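Local coordinates for uncharacterized protein PA0076 (Pseudomonas aeruginosa PAO1, PDB 2QNU), which is a type VI secretion system-associated protein of the TagF family, probably an accessory factor of that system, its exact molecular role unknown, at residues Trp32-Leu44 and Leu201-Gly213. Sequence-based numbering, arbitrary orientation.
Sequences WLASGMRASQDEL and LPPAPAFGRFLTG
An aromatic core of this TagF-family protein joins helix 23-44 to the turns and short helix that follow strand 194-199, outermost of the sheet within this chain. Trp-32 and Phe-207 form its centre as an edge-to-face pair. The edge of Phe-207 points to the face of the six-membered ring of Trp-32, with centroids 5.8 Å apart and planes at 69°. Trp-29 and Trp-183 also meet the Trp-32 ring.

The Trp-32 side chain leaves the helix with CG anti to the backbone N (chi1 172°). This brings the indole N-H to Pro-202, where Trp-32 NE1 donates to Pro-202 O at 2.8 Å. The bond lies in the indole plane and falls on a lone pair of the carbonyl, with an N-H...O angle of 156°. With the packing around the ring, it helps hold the indole in this rotation. The Pro-202 side chain crosses that of Trp-32 at about a right angle, its CG 3.6 Å from Trp-32 CZ2.

Phe-207 lies against the helix backbone at Gly-36. Its CD2 is 3.2 Å from Gly-36 O, and the Gly-36 carbonyl carbon lies over one ring face. The lack of a side chain at Gly-36 lets the ring come this close. Selenomethionine Met-37 makes an oblique Met-aromatic contact, its SE 4.0 Å from CE2 of Phe-207. Helix 48-53 adds Trp-48, which touches Met-37 and Leu-211.

Farther along, Ala-39 CB packs on Ala-204 O, and the methyl ends of Leu-44 and Thr-212 meet tip to tip. The solvent-exposed Glu-43 carboxylate lies against Pro-205, OE2 3.5 Å from Pro-205 CB. There one water bridges the two segments. It donates to Glu-43 OE1 and to Ala-204 O, and accepts from Gly-208 N at 2.9 Å.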
loop_
_atom_site.group_PDB
_atom_site.type_symbol
_atom_site.label_atom_id
_atom_site.label_comp_id
_atom_site.label_asym_id
_atom_site.label_seq_id
_atom_site.Cartn_x
_atom_site.Cartn_y
_atom_site.Cartn_z
ATOM N N TRP B 32 -4.161 25.501 0.284
ATOM C CA TRP B 32 -3.028 24.645 0.533
ATOM C C TRP B 32 -1.811 25.151 -0.268
ATOM O O TRP B 32 -0.728 25.161 0.263
ATOM C CB TRP B 32 -3.312 23.134 0.242
ATOM C CG TRP B 32 -2.043 22.261 0.310
ATOM C CD1 TRP B 32 -1.381 21.833 1.422
ATOM C CD2 TRP B 32 -1.255 21.847 -0.809
ATOM N NE1 TRP B 32 -0.243 21.146 1.076
ATOM C CE2 TRP B 32 -0.146 21.149 -0.304
ATOM C CE3 TRP B 32 -1.373 22.044 -2.185
ATOM C CZ2 TRP B 32 0.816 20.584 -1.132
ATOM C CZ3 TRP B 32 -0.418 21.480 -3.032
ATOM C CH2 TRP B 32 0.667 20.769 -2.511
ATOM N N LEU B 33 -1.960 25.527 -1.538
ATOM C CA LEU B 33 -0.788 26.062 -2.298
ATOM C C LEU B 33 -0.285 27.340 -1.711
ATOM O O LEU B 33 0.896 27.487 -1.512
ATOM C CB LEU B 33 -1.133 26.363 -3.761
ATOM C CG LEU B 33 -1.297 25.150 -4.617
ATOM C CD1 LEU B 33 -1.919 25.569 -5.928
ATOM C CD2 LEU B 33 0.004 24.474 -4.834
ATOM N N ALA B 34 -1.191 28.247 -1.394
ATOM C CA ALA B 34 -0.818 29.500 -0.796
ATOM C C ALA B 34 -0.023 29.385 0.516
ATOM O O ALA B 34 0.924 30.157 0.735
ATOM C CB ALA B 34 -2.054 30.341 -0.583
ATOM N N SER B 35 -0.420 28.453 1.394
ATOM C CA SER B 35 0.270 28.210 2.681
ATOM C C SER B 35 1.668 27.704 2.430
ATOM O O SER B 35 2.624 28.069 3.131
ATOM C CB SER B 35 -0.487 27.119 3.525
ATOM O OG SER B 35 -1.866 27.426 3.652
ATOM N N GLY B 36 1.759 26.805 1.459
ATOM C CA GLY B 36 3.006 26.201 1.035
ATOM C C GLY B 36 3.951 27.238 0.439
ATOM O O GLY B 36 5.165 27.166 0.654
HETATM N N MSE B 37 3.393 28.144 -0.371
HETATM C CA MSE B 37 4.166 29.133 -1.095
HETATM C C MSE B 37 4.796 30.049 -0.054
HETATM O O MSE B 37 5.993 30.221 -0.016
HETATM C CB MSE B 37 3.269 29.944 -2.051
HETATM C CG MSE B 37 2.770 29.184 -3.313
HETATM SE SE MSE B 37 4.241 28.832 -4.664
HETATM C CE MSE B 37 4.162 30.681 -5.344
ATOM N N ARG B 38 3.958 30.572 0.826
ATOM C CA ARG B 38 4.365 31.434 1.934
ATOM C C ARG B 38 5.384 30.741 2.837
ATOM O O ARG B 38 6.424 31.326 3.136
ATOM C CB ARG B 38 3.117 31.871 2.662
ATOM C CG ARG B 38 3.290 32.888 3.791
ATOM C CD ARG B 38 3.721 34.288 3.265
ATOM N NE ARG B 38 5.169 34.429 3.410
ATOM C CZ ARG B 38 5.982 34.986 2.521
ATOM N NH1 ARG B 38 5.527 35.534 1.385
ATOM N NH2 ARG B 38 7.280 35.022 2.784
ATOM N N ALA B 39 5.165 29.497 3.253
ATOM C CA ALA B 39 6.177 28.847 4.107
ATOM C C ALA B 39 7.497 28.609 3.369
ATOM O O ALA B 39 8.552 28.883 3.908
ATOM C CB ALA B 39 5.665 27.528 4.694
ATOM N N SER B 40 7.441 28.110 2.129
ATOM C CA SER B 40 8.682 27.905 1.308
ATOM C C SER B 40 9.419 29.237 1.144
ATOM O O SER B 40 10.627 29.310 1.356
ATOM C CB SER B 40 8.346 27.288 -0.040
ATOM O OG SER B 40 7.487 28.184 -0.744
ATOM N N GLN B 41 8.680 30.304 0.850
ATOM C CA GLN B 41 9.253 31.645 0.794
ATOM C C GLN B 41 9.946 32.076 2.094
ATOM O O GLN B 41 11.048 32.577 2.050
ATOM C CB GLN B 41 8.202 32.681 0.352
ATOM C CG GLN B 41 7.859 32.508 -1.150
ATOM C CD GLN B 41 6.596 33.232 -1.606
ATOM O OE1 GLN B 41 5.929 33.901 -0.837
ATOM N NE2 GLN B 41 6.252 33.068 -2.886
ATOM N N ASP B 42 9.307 31.891 3.241
ATOM C CA ASP B 42 9.932 32.262 4.515
ATOM C C ASP B 42 11.207 31.439 4.786
ATOM O O ASP B 42 12.191 31.952 5.337
ATOM C CB ASP B 42 9.002 32.013 5.692
ATOM C CG ASP B 42 7.870 32.963 5.766
ATOM O OD1 ASP B 42 7.876 34.002 5.108
ATOM O OD2 ASP B 42 6.946 32.667 6.545
ATOM N N GLU B 43 11.148 30.154 4.463
ATOM C CA GLU B 43 12.262 29.240 4.729
ATOM C C GLU B 43 13.476 29.500 3.844
ATOM O O GLU B 43 14.621 29.478 4.309
ATOM C CB GLU B 43 11.813 27.790 4.547
ATOM C CG GLU B 43 11.209 27.192 5.844
ATOM C CD GLU B 43 10.075 26.154 5.597
ATOM O OE1 GLU B 43 10.005 25.536 4.500
ATOM O OE2 GLU B 43 9.232 26.009 6.524
ATOM N N LEU B 44 13.202 29.731 2.565
ATOM C CA LEU B 44 14.211 29.846 1.537
ATOM C C LEU B 44 14.728 31.245 1.308
ATOM O O LEU B 44 15.815 31.375 0.811
ATOM C CB LEU B 44 13.661 29.299 0.207
ATOM C CG LEU B 44 13.497 27.790 0.179
ATOM C CD1 LEU B 44 12.791 27.349 -1.062
ATOM C CD2 LEU B 44 14.834 27.089 0.292
ATOM N N LEU B 201 -2.242 15.787 3.244
ATOM C CA LEU B 201 -1.577 16.788 2.379
ATOM C C LEU B 201 -0.258 17.089 2.974
ATOM O O LEU B 201 -0.130 17.045 4.189
ATOM C CB LEU B 201 -2.347 18.100 2.298
ATOM C CG LEU B 201 -3.751 18.008 1.686
ATOM C CD1 LEU B 201 -4.541 19.282 1.828
ATOM C CD2 LEU B 201 -3.672 17.560 0.292
ATOM N N PRO B 202 0.729 17.430 2.115
ATOM C CA PRO B 202 1.998 17.914 2.665
ATOM C C PRO B 202 1.751 19.098 3.624
ATOM O O PRO B 202 0.991 20.002 3.342
ATOM C CB PRO B 202 2.792 18.310 1.436
ATOM C CG PRO B 202 2.113 17.570 0.290
ATOM C CD PRO B 202 0.713 17.376 0.641
ATOM N N PRO B 203 2.339 19.032 4.807
ATOM C CA PRO B 203 2.291 20.215 5.664
ATOM C C PRO B 203 3.002 21.404 4.991
ATOM O O PRO B 203 3.964 21.203 4.218
ATOM C CB PRO B 203 3.010 19.790 6.939
ATOM C CG PRO B 203 3.723 18.614 6.633
ATOM C CD PRO B 203 3.083 17.917 5.411
ATOM N N ALA B 204 2.530 22.606 5.290
ATOM C CA ALA B 204 3.049 23.822 4.647
ATOM C C ALA B 204 4.585 23.899 4.727
ATOM O O ALA B 204 5.215 24.154 3.737
ATOM C CB ALA B 204 2.416 25.038 5.207
ATOM N N PRO B 205 5.181 23.641 5.899
ATOM C CA PRO B 205 6.660 23.665 5.945
ATOM C C PRO B 205 7.331 22.583 5.135
ATOM O O PRO B 205 8.547 22.582 5.043
ATOM C CB PRO B 205 6.978 23.493 7.435
ATOM C CG PRO B 205 5.647 23.861 8.166
ATOM C CD PRO B 205 4.588 23.403 7.238
ATOM N N ALA B 206 6.571 21.638 4.616
ATOM C CA ALA B 206 7.100 20.607 3.687
ATOM C C ALA B 206 7.032 21.002 2.216
ATOM O O ALA B 206 7.695 20.369 1.360
ATOM C CB ALA B 206 6.367 19.259 3.876
ATOM N N PHE B 207 6.226 22.022 1.912
ATOM C CA PHE B 207 6.166 22.553 0.522
ATOM C C PHE B 207 7.523 22.744 -0.209
ATOM O O PHE B 207 7.720 22.260 -1.361
ATOM C CB PHE B 207 5.395 23.851 0.457
ATOM C CG PHE B 207 4.914 24.178 -0.949
ATOM C CD1 PHE B 207 3.771 23.568 -1.477
ATOM C CD2 PHE B 207 5.618 25.063 -1.747
ATOM C CE1 PHE B 207 3.336 23.882 -2.734
ATOM C CE2 PHE B 207 5.193 25.353 -3.019
ATOM C CZ PHE B 207 4.056 24.763 -3.522
ATOM N N GLY B 208 8.436 23.434 0.471
ATOM C CA GLY B 208 9.802 23.550 0.052
ATOM C C GLY B 208 10.510 22.350 -0.568
ATOM O O GLY B 208 11.342 22.543 -1.474
ATOM N N ARG B 209 10.224 21.139 -0.089
ATOM C CA ARG B 209 10.880 19.929 -0.555
ATOM C C ARG B 209 10.501 19.655 -2.009
ATOM O O ARG B 209 11.302 19.096 -2.743
ATOM C CB ARG B 209 10.552 18.684 0.346
ATOM C CG ARG B 209 11.341 18.728 1.695
ATOM C CD ARG B 209 10.589 18.945 3.061
ATOM N NE ARG B 209 9.990 17.713 3.498
ATOM C CZ ARG B 209 9.417 17.416 4.679
ATOM N NH1 ARG B 209 9.383 18.215 5.753
ATOM N NH2 ARG B 209 8.868 16.220 4.766
ATOM N N PHE B 210 9.321 20.097 -2.421
ATOM C CA PHE B 210 8.945 20.018 -3.858
ATOM C C PHE B 210 9.832 20.921 -4.747
ATOM O O PHE B 210 9.802 20.774 -5.978
ATOM C CB PHE B 210 7.524 20.507 -4.093
ATOM C CG PHE B 210 6.463 19.598 -3.554
ATOM C CD1 PHE B 210 6.352 18.290 -4.003
ATOM C CD2 PHE B 210 5.550 20.076 -2.610
ATOM C CE1 PHE B 210 5.318 17.451 -3.512
ATOM C CE2 PHE B 210 4.527 19.235 -2.087
ATOM C CZ PHE B 210 4.445 17.927 -2.524
ATOM N N LEU B 211 10.505 21.902 -4.134
ATOM C CA LEU B 211 11.337 22.889 -4.888
ATOM C C LEU B 211 12.798 22.549 -4.765
ATOM O O LEU B 211 13.525 22.769 -5.695
ATOM C CB LEU B 211 11.074 24.349 -4.514
ATOM C CG LEU B 211 9.640 24.793 -4.178
ATOM C CD1 LEU B 211 9.584 26.211 -3.601
ATOM C CD2 LEU B 211 8.690 24.675 -5.318
ATOM N N THR B 212 13.234 21.966 -3.651
ATOM C CA THR B 212 14.625 21.751 -3.468
ATOM C C THR B 212 15.021 20.314 -3.329
ATOM O O THR B 212 16.206 20.003 -3.459
ATOM C CB THR B 212 15.124 22.492 -2.214
ATOM O OG1 THR B 212 14.648 21.825 -1.045
ATOM C CG2 THR B 212 14.628 23.893 -2.222
ATOM N N GLY B 213 14.067 19.430 -3.059
ATOM C CA GLY B 213 14.404 18.057 -2.674
ATOM C C GLY B 213 15.232 17.921 -1.391
ATOM O O GLY B 213 15.739 16.853 -1.078
HETATM O O HOH W 1 7.890 24.870 2.938
#